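Local atomic coordinates of molybdate-binding protein MolA (Haemophilus influenzae, PDB entry 3PSH), a protein that binds molybdate and tungstate in the periplasm and serves as the solute-binding component of the MolBCA ABC transporter, a low-affinity molybdate importer. Residues V75-E78 and S79-A82; N92-S96 and E97-Q101; D173-G176 and D177-A180; G210-N213 and V214-T218; N312-Q316 and K317-T321. All blocks are in the same frame, centred on the assembly; numbering follows the deposited sequence.

Interaction 1: V75-E78 and S79-A82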
loop_
_atom_site.group_PDB
_atom_site.type_symbol
_atom_site.label_atom_id
_atom_site.label_comp_id
_atom_site.label_asym_id
_atom_site.label_seq_id
_atom_site.Cartn_x
_atom_site.Cartn_y
_atom_site.Cartn_z
ATOM N N VAL A 75 -5.265 20.718 0.568
ATOM C CA VAL A 75 -6.676 20.621 0.265
ATOM C C VAL A 75 -7.109 21.967 -0.306
ATOM O O VAL A 75 -6.397 22.976 -0.028
ATOM C CB VAL A 75 -7.454 20.250 1.527
ATOM C CG1 VAL A 75 -7.288 21.372 2.670
ATOM C CG2 VAL A 75 -9.015 19.961 1.164
ATOM N N ASN A 76 -8.146 21.922 -1.166
ATOM C CA ASN A 76 -8.701 23.158 -1.820
ATOM C C ASN A 76 -10.115 23.252 -1.199
ATOM O O ASN A 76 -11.059 22.599 -1.697
ATOM C CB ASN A 76 -8.709 23.019 -3.363
ATOM C CG ASN A 76 -9.377 24.213 -4.051
ATOM O OD1 ASN A 76 -10.092 24.956 -3.410
ATOM N ND2 ASN A 76 -9.006 24.467 -5.336
ATOM N N ILE A 77 -10.226 24.034 -0.125
ATOM C CA ILE A 77 -11.485 24.058 0.692
ATOM C C ILE A 77 -12.620 24.581 -0.208
ATOM O O ILE A 77 -13.713 23.990 -0.221
ATOM C CB ILE A 77 -11.358 24.938 1.919
ATOM C CG1 ILE A 77 -10.378 24.354 2.992
ATOM C CG2 ILE A 77 -12.685 25.171 2.674
ATOM C CD1 ILE A 77 -10.801 22.972 3.630
ATOM N N GLU A 78 -12.366 25.642 -0.998
ATOM C CA GLU A 78 -13.511 26.077 -1.872
ATOM C C GLU A 78 -13.992 25.028 -2.858
ATOM O O GLU A 78 -15.206 24.981 -3.088
ATOM C CB GLU A 78 -13.271 27.391 -2.645
ATOM C CG GLU A 78 -12.770 28.542 -1.770
ATOM C CD GLU A 78 -13.900 29.332 -1.196
ATOM O OE1 GLU A 78 -15.066 28.947 -1.412
ATOM O OE2 GLU A 78 -13.660 30.289 -0.385
ATOM N N SER A 79 -13.129 24.184 -3.460
ATOM C CA SER A 79 -13.578 23.128 -4.295
ATOM C C SER A 79 -14.260 22.045 -3.429
ATOM O O SER A 79 -15.263 21.452 -3.881
ATOM C CB SER A 79 -12.402 22.443 -5.054
ATOM O OG SER A 79 -12.023 23.302 -6.145
ATOM N N LEU A 80 -13.700 21.796 -2.253
ATOM C CA LEU A 80 -14.192 20.695 -1.396
ATOM C C LEU A 80 -15.650 21.003 -0.930
ATOM O O LEU A 80 -16.567 20.145 -1.064
ATOM C CB LEU A 80 -13.277 20.584 -0.190
ATOM C CG LEU A 80 -13.660 19.533 0.851
ATOM C CD1 LEU A 80 -13.631 18.096 0.228
ATOM C CD2 LEU A 80 -12.780 19.566 2.068
ATOM N N LEU A 81 -15.882 22.235 -0.446
ATOM C CA LEU A 81 -17.260 22.588 -0.055
ATOM C C LEU A 81 -18.334 22.445 -1.154
ATOM O O LEU A 81 -19.484 22.140 -0.818
ATOM C CB LEU A 81 -17.372 23.993 0.587
ATOM C CG LEU A 81 -16.647 24.086 1.917
ATOM C CD1 LEU A 81 -16.560 25.542 2.366
ATOM C CD2 LEU A 81 -17.413 23.262 3.027
ATOM N N ALA A 82 -18.016 22.665 -2.412
ATOM C CA ALA A 82 -19.031 22.560 -3.443
ATOM C C ALA A 82 -19.535 21.071 -3.552
ATOM O O ALA A 82 -20.641 20.802 -4.080
ATOM C CB ALA A 82 -18.475 23.048 -4.770
HETATM O O HOH W 1 -11.698 26.434 -5.952
#
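The carboxamide of Asn76 has Ser79 over one of its faces: the backbone N, CB and OG of the serine all lie on that side, and Ser79 OG stands 3.5 Å from Asn76 CG. This is an N-cap, with Asn76 in the position just before helix 77-82. Its OD1 accepts from Ser79 N at 3.1 Å, and although the N-H points well at the oxygen (165°), the nitrogen sits high above the carbonyl plane and off the lone pairs. Asn76 has CG anti to its own backbone N (chi1 175°), which swings the amide back over the first turn, where the unfilled amides of the helix start need acceptors. At the outer end, a water tops the cap, lying 3.2 Å from Ser79 OG and making a weak, long bond to Asn76 OD1.

Behind the cap the regular helix bonds begin, Leu80 N to Asn76 O and Leu81 N to Ile77 O. The apolar flank carries a hydrophobic staple: Val75, the residue before the cap, meets Leu80, the fourth residue after it. Their side chains cross at a slant, and Leu80 CB also rests on the backbone oxygens of the first turn. This flank faces inward. Val75 and Ile77 lean on Met98, Gln101 and Ile102 of helix 96-103, while Leu80 packs on Pro69, Pro85 and Ile107. The cap itself lies at the surface, away from the molybdate pocket. Across the staple, the touching atoms are the methyls Val75 CG2 and Leu80 CD2, 3.9 Å apart.

Interaction 2: N92-S96 and E97-Q101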
loop_
_atom_site.group_PDB
_atom_site.type_symbol
_atom_site.label_atom_id
_atom_site.label_comp_id
_atom_site.label_asym_id
_atom_site.label_seq_id
_atom_site.Cartn_x
_atom_site.Cartn_y
_atom_site.Cartn_z
ATOM N N ASN A 92 -2.333 9.637 7.427
ATOM C CA ASN A 92 -1.912 9.893 8.756
ATOM C C ASN A 92 -0.915 11.025 8.902
ATOM O O ASN A 92 -0.907 11.683 9.897
ATOM C CB ASN A 92 -1.369 8.628 9.415
ATOM C CG ASN A 92 -0.214 8.041 8.620
ATOM O OD1 ASN A 92 -0.377 7.645 7.424
ATOM N ND2 ASN A 92 0.953 8.125 9.197
ATOM N N TYR A 93 -0.066 11.270 7.903
ATOM C CA TYR A 93 0.910 12.325 8.036
ATOM C C TYR A 93 0.406 13.634 7.419
ATOM O O TYR A 93 1.209 14.591 7.199
ATOM C CB TYR A 93 2.240 11.827 7.378
ATOM C CG TYR A 93 2.171 11.567 5.877
ATOM C CD1 TYR A 93 2.307 12.639 4.956
ATOM C CD2 TYR A 93 2.051 10.281 5.373
ATOM C CE1 TYR A 93 2.218 12.419 3.557
ATOM C CE2 TYR A 93 1.953 10.064 3.973
ATOM C CZ TYR A 93 2.080 11.117 3.080
ATOM O OH TYR A 93 2.057 10.917 1.737
ATOM N N ALA A 94 -0.915 13.714 7.100
ATOM C CA ALA A 94 -1.479 15.018 6.508
ATOM C C ALA A 94 -1.083 16.159 7.428
ATOM O O ALA A 94 -1.227 16.041 8.629
ATOM C CB ALA A 94 -2.986 14.958 6.350
ATOM N N PRO A 95 -0.577 17.255 6.830
ATOM C CA PRO A 95 -0.129 18.319 7.763
ATOM C C PRO A 95 -1.291 18.795 8.684
ATOM O O PRO A 95 -2.488 18.817 8.265
ATOM C CB PRO A 95 0.220 19.462 6.847
ATOM C CG PRO A 95 0.644 18.752 5.459
ATOM C CD PRO A 95 -0.163 17.486 5.432
ATOM N N SER A 96 -0.935 19.190 9.909
ATOM C CA SER A 96 -1.924 19.703 10.870
ATOM C C SER A 96 -2.655 20.882 10.223
ATOM O O SER A 96 -3.883 21.001 10.458
ATOM C CB SER A 96 -1.234 20.172 12.158
ATOM O OG SER A 96 -0.636 19.056 12.753
ATOM N N GLU A 97 -1.967 21.642 9.355
ATOM C CA GLU A 97 -2.626 22.838 8.764
ATOM C C GLU A 97 -3.782 22.431 7.832
ATOM O O GLU A 97 -4.792 23.098 7.726
ATOM C CB GLU A 97 -1.552 23.677 8.014
ATOM C CG GLU A 97 -2.113 24.811 7.161
ATOM C CD GLU A 97 -1.006 25.583 6.371
ATOM O OE1 GLU A 97 0.184 25.166 6.465
ATOM O OE2 GLU A 97 -1.316 26.556 5.655
ATOM N N MET A 98 -3.617 21.326 7.162
ATOM C CA MET A 98 -4.573 20.800 6.203
ATOM C C MET A 98 -5.762 20.231 6.969
ATOM O O MET A 98 -6.921 20.466 6.564
ATOM C CB MET A 98 -3.898 19.673 5.376
ATOM C CG MET A 98 -4.900 18.919 4.535
ATOM S SD MET A 98 -4.071 17.497 3.710
ATOM C CE MET A 98 -5.466 16.655 2.923
ATOM N N ILE A 99 -5.505 19.411 8.001
ATOM C CA ILE A 99 -6.620 18.878 8.829
ATOM C C ILE A 99 -7.423 20.079 9.416
ATOM O O ILE A 99 -8.665 20.060 9.402
ATOM C CB ILE A 99 -6.070 17.996 9.962
ATOM C CG1 ILE A 99 -5.563 16.741 9.238
ATOM C CG2 ILE A 99 -7.165 17.694 10.999
ATOM C CD1 ILE A 99 -4.713 15.727 10.144
ATOM N N LYS A 100 -6.709 21.085 9.920
ATOM C CA LYS A 100 -7.342 22.283 10.509
ATOM C C LYS A 100 -8.187 23.007 9.453
ATOM O O LYS A 100 -9.287 23.417 9.799
ATOM C CB LYS A 100 -6.318 23.240 11.141
ATOM C CG LYS A 100 -6.981 24.472 11.869
ATOM C CD LYS A 100 -5.885 25.202 12.630
ATOM C CE LYS A 100 -6.354 26.518 13.313
ATOM N NZ LYS A 100 -6.994 27.473 12.329
ATOM N N GLN A 101 -7.677 23.187 8.220
ATOM C CA GLN A 101 -8.542 23.778 7.099
ATOM C C GLN A 101 -9.907 23.059 7.018
ATOM O O GLN A 101 -10.926 23.687 6.921
ATOM C CB GLN A 101 -7.861 23.829 5.741
ATOM C CG GLN A 101 -6.751 24.838 5.705
ATOM C CD GLN A 101 -6.383 25.130 4.304
ATOM O OE1 GLN A 101 -7.189 25.739 3.603
ATOM N NE2 GLN A 101 -5.177 24.647 3.836
#
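Ala94 and Met98 form the tight side of this helix start. The methyl Ala94 CB presses on Met98 SD at 3.8 Å, and Pro95 CD comes up to the same sulfur at 4.3 Å. The thioether gets there because Met98 runs fully extended from a CG anti to the backbone N (chi1 170°), which carries the sulfur out from the first turn, alongside Ala94 and Pro95. Ile99 closes in beside it with the tip of its long branch: Ile99 CD1 lies 3.8 Å from Ala94 O and also meets the alanine methyl. With Pro95 as N-cap, Ala94 and Ile99 hold the two positions of a hydrophobic staple.

The backbone locks in the same place. Pro95 O receives a nearly straight bond from Ile99 N (3.1 Å, 168°) and a weak, bent one from Met98 N, and Lys100 N follows to Ser96 O at 2.9 Å.

The other side is much looser. Ser96, Glu97 and Lys100 are exposed, and beyond CB their side chains make little of the contact; the lysine runs away to a salt bridge with Asp104.

The segment is the loop between strand 87-91, in the parallel sheet, and helix 96-103. At its strand end, Asn92 is hydrogen-bonded to the hydroxyl of the molybdate-binding Tyr280, while at its other end helix 96-103 lies beside helix 77-82.

Interaction 3: D173-G176 and D177-A180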
loop_
_atom_site.group_PDB
_atom_site.type_symbol
_atom_site.label_atom_id
_atom_site.label_comp_id
_atom_site.label_asym_id
_atom_site.label_seq_id
_atom_site.Cartn_x
_atom_site.Cartn_y
_atom_site.Cartn_z
ATOM N N ASP A 173 5.234 -21.499 7.060
ATOM C CA ASP A 173 5.510 -22.976 7.117
ATOM C C ASP A 173 6.538 -23.335 6.029
ATOM O O ASP A 173 7.530 -24.024 6.315
ATOM C CB ASP A 173 4.214 -23.763 6.858
ATOM C CG ASP A 173 3.295 -23.820 8.093
ATOM O OD1 ASP A 173 3.722 -23.462 9.206
ATOM O OD2 ASP A 173 2.175 -24.250 7.918
ATOM N N ARG A 174 6.334 -22.830 4.820
ATOM C CA ARG A 174 7.207 -23.267 3.663
ATOM C C ARG A 174 8.548 -22.610 3.665
ATOM O O ARG A 174 9.464 -23.089 3.010
ATOM C CB ARG A 174 6.515 -23.026 2.305
ATOM C CG ARG A 174 5.061 -23.653 2.204
ATOM C CD ARG A 174 5.224 -25.088 1.601
ATOM N NE ARG A 174 3.945 -25.747 1.455
ATOM C CZ ARG A 174 3.281 -25.946 0.301
ATOM N NH1 ARG A 174 3.751 -25.483 -0.858
ATOM N NH2 ARG A 174 2.136 -26.567 0.307
ATOM N N LEU A 175 8.722 -21.489 4.405
ATOM C CA LEU A 175 9.953 -20.725 4.326
ATOM C C LEU A 175 10.579 -20.582 5.730
ATOM O O LEU A 175 11.585 -19.948 5.880
ATOM C CB LEU A 175 9.775 -19.283 3.726
ATOM C CG LEU A 175 9.165 -19.352 2.312
ATOM C CD1 LEU A 175 8.898 -17.887 1.735
ATOM C CD2 LEU A 175 10.107 -20.116 1.431
ATOM N N GLY A 176 10.021 -21.313 6.678
ATOM C CA GLY A 176 10.531 -21.335 8.084
ATOM C C GLY A 176 11.964 -21.757 8.354
ATOM O O GLY A 176 12.501 -21.415 9.452
ATOM N N ASP A 177 12.562 -22.500 7.392
ATOM C CA ASP A 177 14.012 -22.890 7.447
ATOM C C ASP A 177 14.967 -21.989 6.702
ATOM O O ASP A 177 16.184 -22.261 6.625
ATOM C CB ASP A 177 14.187 -24.291 6.868
ATOM C CG ASP A 177 13.834 -24.329 5.375
ATOM O OD1 ASP A 177 12.764 -23.826 5.004
ATOM O OD2 ASP A 177 14.610 -24.880 4.630
ATOM N N VAL A 178 14.482 -20.874 6.160
ATOM C CA VAL A 178 15.405 -19.965 5.522
ATOM C C VAL A 178 16.222 -19.117 6.502
ATOM O O VAL A 178 15.724 -18.157 7.113
ATOM C CB VAL A 178 14.684 -19.079 4.489
ATOM C CG1 VAL A 178 15.666 -18.176 3.795
ATOM C CG2 VAL A 178 13.995 -19.989 3.463
ATOM N N SER A 179 17.521 -19.427 6.535
ATOM C CA SER A 179 18.379 -18.768 7.455
ATOM C C SER A 179 18.742 -17.347 7.018
ATOM O O SER A 179 18.634 -16.999 5.814
ATOM C CB SER A 179 19.685 -19.542 7.681
ATOM O OG SER A 179 20.488 -19.618 6.488
ATOM N N ALA A 180 19.184 -16.535 7.997
ATOM C CA ALA A 180 19.530 -15.161 7.638
ATOM C C ALA A 180 20.605 -15.075 6.592
ATOM O O ALA A 180 20.655 -14.063 5.852
ATOM C CB ALA A 180 19.896 -14.267 8.891
#
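Leu175 to Val178 make a type I beta turn, with Gly176 and Asp177 at its two corners, where helix 168-175 runs out. The turn is closed by Val178 N, which donates to Leu175 O at 3.1 Å. The N-H aims well, at 166°, but the nitrogen stands well above the carbonyl plane and so off the lone pairs. After the turn, Val178 and Ser179 have extended backbones.

Among the side chains, Val178 does most of the touching. One of its methyls, Val178 CG2, bears down on Leu175 O at 3.4 Å and reaches Leu175 CB at 4.3 Å, so the valine branch covers the oxygen that its own amide binds. It does so because CG2 lies beside the backbone N, with CG1 anti to it (chi1 -178°). Leu175 itself points the other way, and apart from that CB its side chain is spent elsewhere.

Asp177 folds its carboxylate back toward the helix end, CG placed between its backbone N and carbonyl carbon (chi1 65°). Asp177 OD1 comes within 3.9 Å of Arg174 O, two acceptors that share a partner: Arg301 NH1 forms a salt bridge with the former and a hydrogen bond with the latter. That guanidinium probably offsets the carboxylate's charge, and the partial negative charge of the helix end.

Here helix 168-175 hands over to the loop leading into strand 184-188 of the second parallel sheet. Leu175 and Val178 both lie on Tyr298, just past the end of helix 283-297, and Arg174 extends to a salt bridge with Asp304.

Interaction 4: G210-N213 and V214-T218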
loop_
_atom_site.group_PDB
_atom_site.type_symbol
_atom_site.label_atom_id
_atom_site.label_comp_id
_atom_site.label_asym_id
_atom_site.label_seq_id
_atom_site.Cartn_x
_atom_site.Cartn_y
_atom_site.Cartn_z
ATOM N N GLY A 210 10.758 -14.712 2.261
ATOM C CA GLY A 210 12.143 -15.323 2.276
ATOM C C GLY A 210 13.239 -14.450 1.707
ATOM O O GLY A 210 14.296 -14.974 1.223
ATOM N N ALA A 211 13.060 -13.081 1.840
ATOM C CA ALA A 211 13.947 -12.103 1.319
ATOM C C ALA A 211 14.201 -11.046 2.329
ATOM O O ALA A 211 13.708 -11.145 3.448
ATOM C CB ALA A 211 13.345 -11.444 0.016
ATOM N N TYR A 212 15.026 -10.116 1.972
ATOM C CA TYR A 212 15.450 -9.054 2.882
ATOM C C TYR A 212 15.679 -7.790 2.110
ATOM O O TYR A 212 16.288 -7.836 1.060
ATOM C CB TYR A 212 16.768 -9.448 3.549
ATOM C CG TYR A 212 17.287 -8.296 4.332
ATOM C CD1 TYR A 212 16.441 -7.721 5.374
ATOM C CD2 TYR A 212 18.532 -7.685 3.999
ATOM C CE1 TYR A 212 16.847 -6.578 6.128
ATOM C CE2 TYR A 212 18.929 -6.462 4.708
ATOM C CZ TYR A 212 18.053 -5.947 5.766
ATOM O OH TYR A 212 18.502 -4.814 6.418
ATOM N N ASN A 213 15.211 -6.648 2.628
ATOM C CA ASN A 213 15.321 -5.354 1.977
ATOM C C ASN A 213 16.719 -4.792 2.261
ATOM O O ASN A 213 16.941 -4.301 3.397
ATOM C CB ASN A 213 14.194 -4.384 2.507
ATOM C CG ASN A 213 14.322 -3.008 1.929
ATOM O OD1 ASN A 213 15.211 -2.732 1.135
ATOM N ND2 ASN A 213 13.346 -2.121 2.239
ATOM N N VAL A 214 17.645 -4.784 1.261
ATOM C CA VAL A 214 19.036 -4.343 1.552
ATOM C C VAL A 214 19.152 -2.913 2.133
ATOM O O VAL A 214 20.090 -2.649 2.893
ATOM C CB VAL A 214 19.928 -4.481 0.301
ATOM C CG1 VAL A 214 19.789 -5.887 -0.202
ATOM C CG2 VAL A 214 19.472 -3.546 -0.812
ATOM N N ALA A 215 18.186 -2.044 1.808
ATOM C CA ALA A 215 18.227 -0.598 2.208
ATOM C C ALA A 215 17.790 -0.408 3.676
ATOM O O ALA A 215 18.106 0.648 4.264
ATOM C CB ALA A 215 17.306 0.183 1.368
ATOM N N ALA A 216 17.089 -1.384 4.266
ATOM C CA ALA A 216 16.358 -1.134 5.529
ATOM C C ALA A 216 17.199 -0.984 6.798
ATOM O O ALA A 216 16.707 -0.481 7.848
ATOM C CB ALA A 216 15.349 -2.211 5.730
ATOM N N ALA A 217 18.429 -1.487 6.774
ATOM C CA ALA A 217 19.378 -1.259 7.873
ATOM C C ALA A 217 19.952 0.161 8.030
ATOM O O ALA A 217 20.469 0.495 9.142
ATOM C CB ALA A 217 20.517 -2.231 7.741
ATOM N N THR A 218 19.967 0.954 6.945
ATOM C CA THR A 218 20.717 2.239 6.871
ATOM C C THR A 218 19.814 3.435 6.416
ATOM O O THR A 218 20.116 4.585 6.702
ATOM C CB THR A 218 22.093 2.181 6.048
ATOM O OG1 THR A 218 21.844 2.023 4.650
ATOM C CG2 THR A 218 23.069 1.043 6.492
#
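Asn213 O takes the shortest sound bond here, from Ala216 N at 3.0 Å. The N-H is well aimed (168°), though the donor stands clear of the carbonyl plane. This closes a type I beta turn from Asn213 to Ala216, and the same asparagine spans it a second time with its side chain: Asn213 OD1 accepts from Ala215 N at 3.1 Å, again from above the carbonyl plane. The two bonds together make an Asx motif, in which one residue receives successive amides of the turn, one on its backbone oxygen and one on its amide oxygen. The carboxamide is turned to the job by having CG anti to the backbone N (chi1 176°). Its other end is held too, since Asn213 ND2 donates to the backbone oxygen of Tyr196, a molybdate ligand; this buried amide is thus tied at both ends, and it stands about 11 Å from the bound ion. Ala216 CB lies against the group as well, 4.0 Å from Asn213 CG.

Tyr212 crosses the turn on another side. Its ring passes obliquely by Val214, with Tyr212 CE2 3.8 Å from Val214 CA, and the hydroxyl ends at the far side of the turn, where Tyr212 OH meets Ala217 CB at 3.5 Å.

The segment follows helix 201-208, closed by a Schellman motif with Gly210 at its positive-phi position. Strand 211-213 is an outermost strand of the second parallel sheet and pairs with 184-188, the backbones of Tyr212 and Val214 bonding to Thr186. Beyond it, Val214 and Ala215 pack on Trp233 of helix 227-233.

Interaction 5: N312-Q316 and K317-T321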
loop_
_atom_site.group_PDB
_atom_site.type_symbol
_atom_site.label_atom_id
_atom_site.label_comp_id
_atom_site.label_asym_id
_atom_site.label_seq_id
_atom_site.Cartn_x
_atom_site.Cartn_y
_atom_site.Cartn_z
ATOM N N ASN A 312 -7.456 -14.846 -9.347
ATOM C CA ASN A 312 -8.801 -14.749 -9.940
ATOM C C ASN A 312 -9.933 -14.697 -8.901
ATOM O O ASN A 312 -10.811 -13.787 -8.995
ATOM C CB ASN A 312 -9.117 -15.889 -10.879
ATOM C CG ASN A 312 -10.476 -15.675 -11.571
ATOM O OD1 ASN A 312 -10.636 -14.680 -12.313
ATOM N ND2 ASN A 312 -11.468 -16.552 -11.292
ATOM N N ASP A 313 -9.901 -15.615 -7.922
ATOM C CA ASP A 313 -10.941 -15.708 -6.906
ATOM C C ASP A 313 -11.023 -14.341 -6.105
ATOM O O ASP A 313 -12.096 -13.824 -5.790
ATOM C CB ASP A 313 -10.647 -16.843 -5.898
ATOM C CG ASP A 313 -10.829 -18.235 -6.511
ATOM O OD1 ASP A 313 -11.491 -18.291 -7.568
ATOM O OD2 ASP A 313 -10.205 -19.185 -5.931
ATOM N N TYR A 314 -9.825 -13.810 -5.811
ATOM C CA TYR A 314 -9.672 -12.581 -5.063
ATOM C C TYR A 314 -10.208 -11.389 -5.898
ATOM O O TYR A 314 -10.986 -10.537 -5.337
ATOM C CB TYR A 314 -8.173 -12.344 -4.699
ATOM C CG TYR A 314 -7.922 -11.115 -3.727
ATOM C CD1 TYR A 314 -7.634 -11.337 -2.422
ATOM C CD2 TYR A 314 -8.115 -9.831 -4.182
ATOM C CE1 TYR A 314 -7.443 -10.216 -1.497
ATOM C CE2 TYR A 314 -7.870 -8.733 -3.383
ATOM C CZ TYR A 314 -7.577 -8.917 -1.989
ATOM O OH TYR A 314 -7.419 -7.832 -1.104
ATOM N N TYR A 315 -9.811 -11.311 -7.157
ATOM C CA TYR A 315 -10.235 -10.205 -8.029
ATOM C C TYR A 315 -11.750 -10.298 -8.237
ATOM O O TYR A 315 -12.407 -9.273 -8.145
ATOM C CB TYR A 315 -9.480 -10.128 -9.347
ATOM C CG TYR A 315 -8.258 -9.268 -9.270
ATOM C CD1 TYR A 315 -7.179 -9.559 -8.409
ATOM C CD2 TYR A 315 -8.143 -8.103 -10.057
ATOM C CE1 TYR A 315 -6.022 -8.674 -8.396
ATOM C CE2 TYR A 315 -6.993 -7.280 -10.097
ATOM C CZ TYR A 315 -5.911 -7.577 -9.200
ATOM O OH TYR A 315 -4.849 -6.685 -9.227
ATOM N N GLN A 316 -12.304 -11.494 -8.384
ATOM C CA GLN A 316 -13.748 -11.545 -8.701
ATOM C C GLN A 316 -14.527 -11.104 -7.444
ATOM O O GLN A 316 -15.555 -10.388 -7.587
ATOM C CB GLN A 316 -14.127 -12.991 -9.108
ATOM C CG GLN A 316 -13.466 -13.403 -10.447
ATOM C CD GLN A 316 -14.122 -12.781 -11.670
ATOM O OE1 GLN A 316 -15.150 -12.131 -11.582
ATOM N NE2 GLN A 316 -13.449 -12.915 -12.839
ATOM N N LYS A 317 -13.980 -11.438 -6.246
ATOM C CA LYS A 317 -14.628 -11.093 -4.968
ATOM C C LYS A 317 -14.549 -9.603 -4.602
ATOM O O LYS A 317 -15.611 -8.935 -4.404
ATOM C CB LYS A 317 -14.157 -11.971 -3.805
ATOM C CG LYS A 317 -14.608 -11.465 -2.464
ATOM C CD LYS A 317 -16.013 -11.961 -2.109
ATOM C CE LYS A 317 -16.450 -11.347 -0.764
ATOM N NZ LYS A 317 -18.011 -11.626 -0.711
ATOM N N PHE A 318 -13.328 -9.010 -4.731
ATOM C CA PHE A 318 -13.089 -7.662 -4.173
ATOM C C PHE A 318 -13.051 -6.610 -5.243
ATOM O O PHE A 318 -13.316 -5.422 -4.927
ATOM C CB PHE A 318 -11.774 -7.717 -3.325
ATOM C CG PHE A 318 -11.973 -8.596 -2.075
ATOM C CD1 PHE A 318 -12.932 -8.253 -1.136
ATOM C CD2 PHE A 318 -11.281 -9.805 -1.898
ATOM C CE1 PHE A 318 -13.201 -9.059 -0.039
ATOM C CE2 PHE A 318 -11.521 -10.620 -0.786
ATOM C CZ PHE A 318 -12.457 -10.254 0.187
ATOM N N TYR A 319 -12.643 -6.976 -6.471
ATOM C CA TYR A 319 -12.677 -5.967 -7.540
ATOM C C TYR A 319 -13.795 -6.173 -8.528
ATOM O O TYR A 319 -13.918 -5.377 -9.420
ATOM C CB TYR A 319 -11.341 -5.909 -8.310
ATOM C CG TYR A 319 -10.158 -5.378 -7.501
ATOM C CD1 TYR A 319 -10.122 -4.022 -7.078
ATOM C CD2 TYR A 319 -9.064 -6.229 -7.178
ATOM C CE1 TYR A 319 -9.011 -3.490 -6.374
ATOM C CE2 TYR A 319 -7.905 -5.673 -6.520
ATOM C CZ TYR A 319 -7.930 -4.358 -6.064
ATOM O OH TYR A 319 -6.826 -3.826 -5.476
ATOM N N ARG A 320 -14.582 -7.233 -8.357
ATOM C CA ARG A 320 -15.786 -7.566 -9.181
ATOM C C ARG A 320 -15.409 -7.677 -10.699
ATOM O O ARG A 320 -16.213 -7.388 -11.662
ATOM C CB ARG A 320 -16.895 -6.496 -8.908
ATOM C CG ARG A 320 -17.230 -6.302 -7.479
ATOM C CD ARG A 320 -18.030 -4.967 -7.280
ATOM N NE ARG A 320 -17.053 -3.858 -7.391
ATOM C CZ ARG A 320 -16.181 -3.455 -6.427
ATOM N NH1 ARG A 320 -16.007 -4.114 -5.298
ATOM N NH2 ARG A 320 -15.381 -2.439 -6.698
ATOM N N THR A 321 -14.169 -8.086 -10.930
ATOM C CA THR A 321 -13.687 -8.318 -12.286
ATOM C C THR A 321 -12.534 -9.345 -12.265
ATOM O O THR A 321 -12.111 -9.758 -11.185
ATOM C CB THR A 321 -13.254 -7.016 -13.015
ATOM O OG1 THR A 321 -13.125 -7.346 -14.411
ATOM C CG2 THR A 321 -11.976 -6.408 -12.484
HETATM O O HOH W 2 -4.603 -4.931 -7.084
#
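Lys317, Phe318 and Tyr319 donate their backbone N-H groups to Asp313 O, Tyr314 O and Tyr315 O in turn, with a wider pi-type turn at 317-319, and Arg320 then leaves with positive phi. Two ring pairs form, each joining residues four apart. Phe318 sets its edge on the face of Tyr314 in a T-shaped pair, centroids 4.9 Å apart, with Phe318 CD2 over the middle of the tyrosine ring. Tyr314 has CG anti to the backbone N (chi1 -173°) and Phe318 anti to its carbonyl carbon (chi1 -67°), which brings edge over face. The planes are 55° apart rather than perpendicular. Tyr319 CE2 comes to the edge of that same Tyr314 ring. The second pair is oblique: Tyr319 CD2 lies over the face of Tyr315, 3.6 Å from Tyr315 CD2.

This is the carboxyl end of helix 307-319, the last helix of the chain, packed against helices 26-34, 154-165 and 283-297. The hydroxyls are held as well: one water donates to both Tyr315 OH and Tyr319 OH, at 2.8 and 3.0 Å; these also bond Glu273 and Asn30, respectively, and Tyr314 OH bonds Gln34. Arg320 CA makes a C-H...O contact of 3.2 Å with Gln316 O.

In the fold
Along the chain the five contacts follow in series. Interactions 1 and 2 are neighbouring helix starts around the first parallel sheet; they touch, with Ile77 CD1 3.4 Å from Gln101 O and centres about 14 Å apart. Interactions 3 and 4, a helix end and a strand end, touch near the second sheet, centres about 16 Å apart, Leu175 against Gly210. The two pairs belong to the two lobes expected of this binding-protein family, and molybdate binds between them; interactions 1 and 3 have centres about 51 Å apart. Interactions 2 and 4 adjoin the pocket through Asn92-Tyr280 and Asn213-Tyr196. Interaction 5, on the last helix, touches neither pair, its centre 30 to 34 Å from the others.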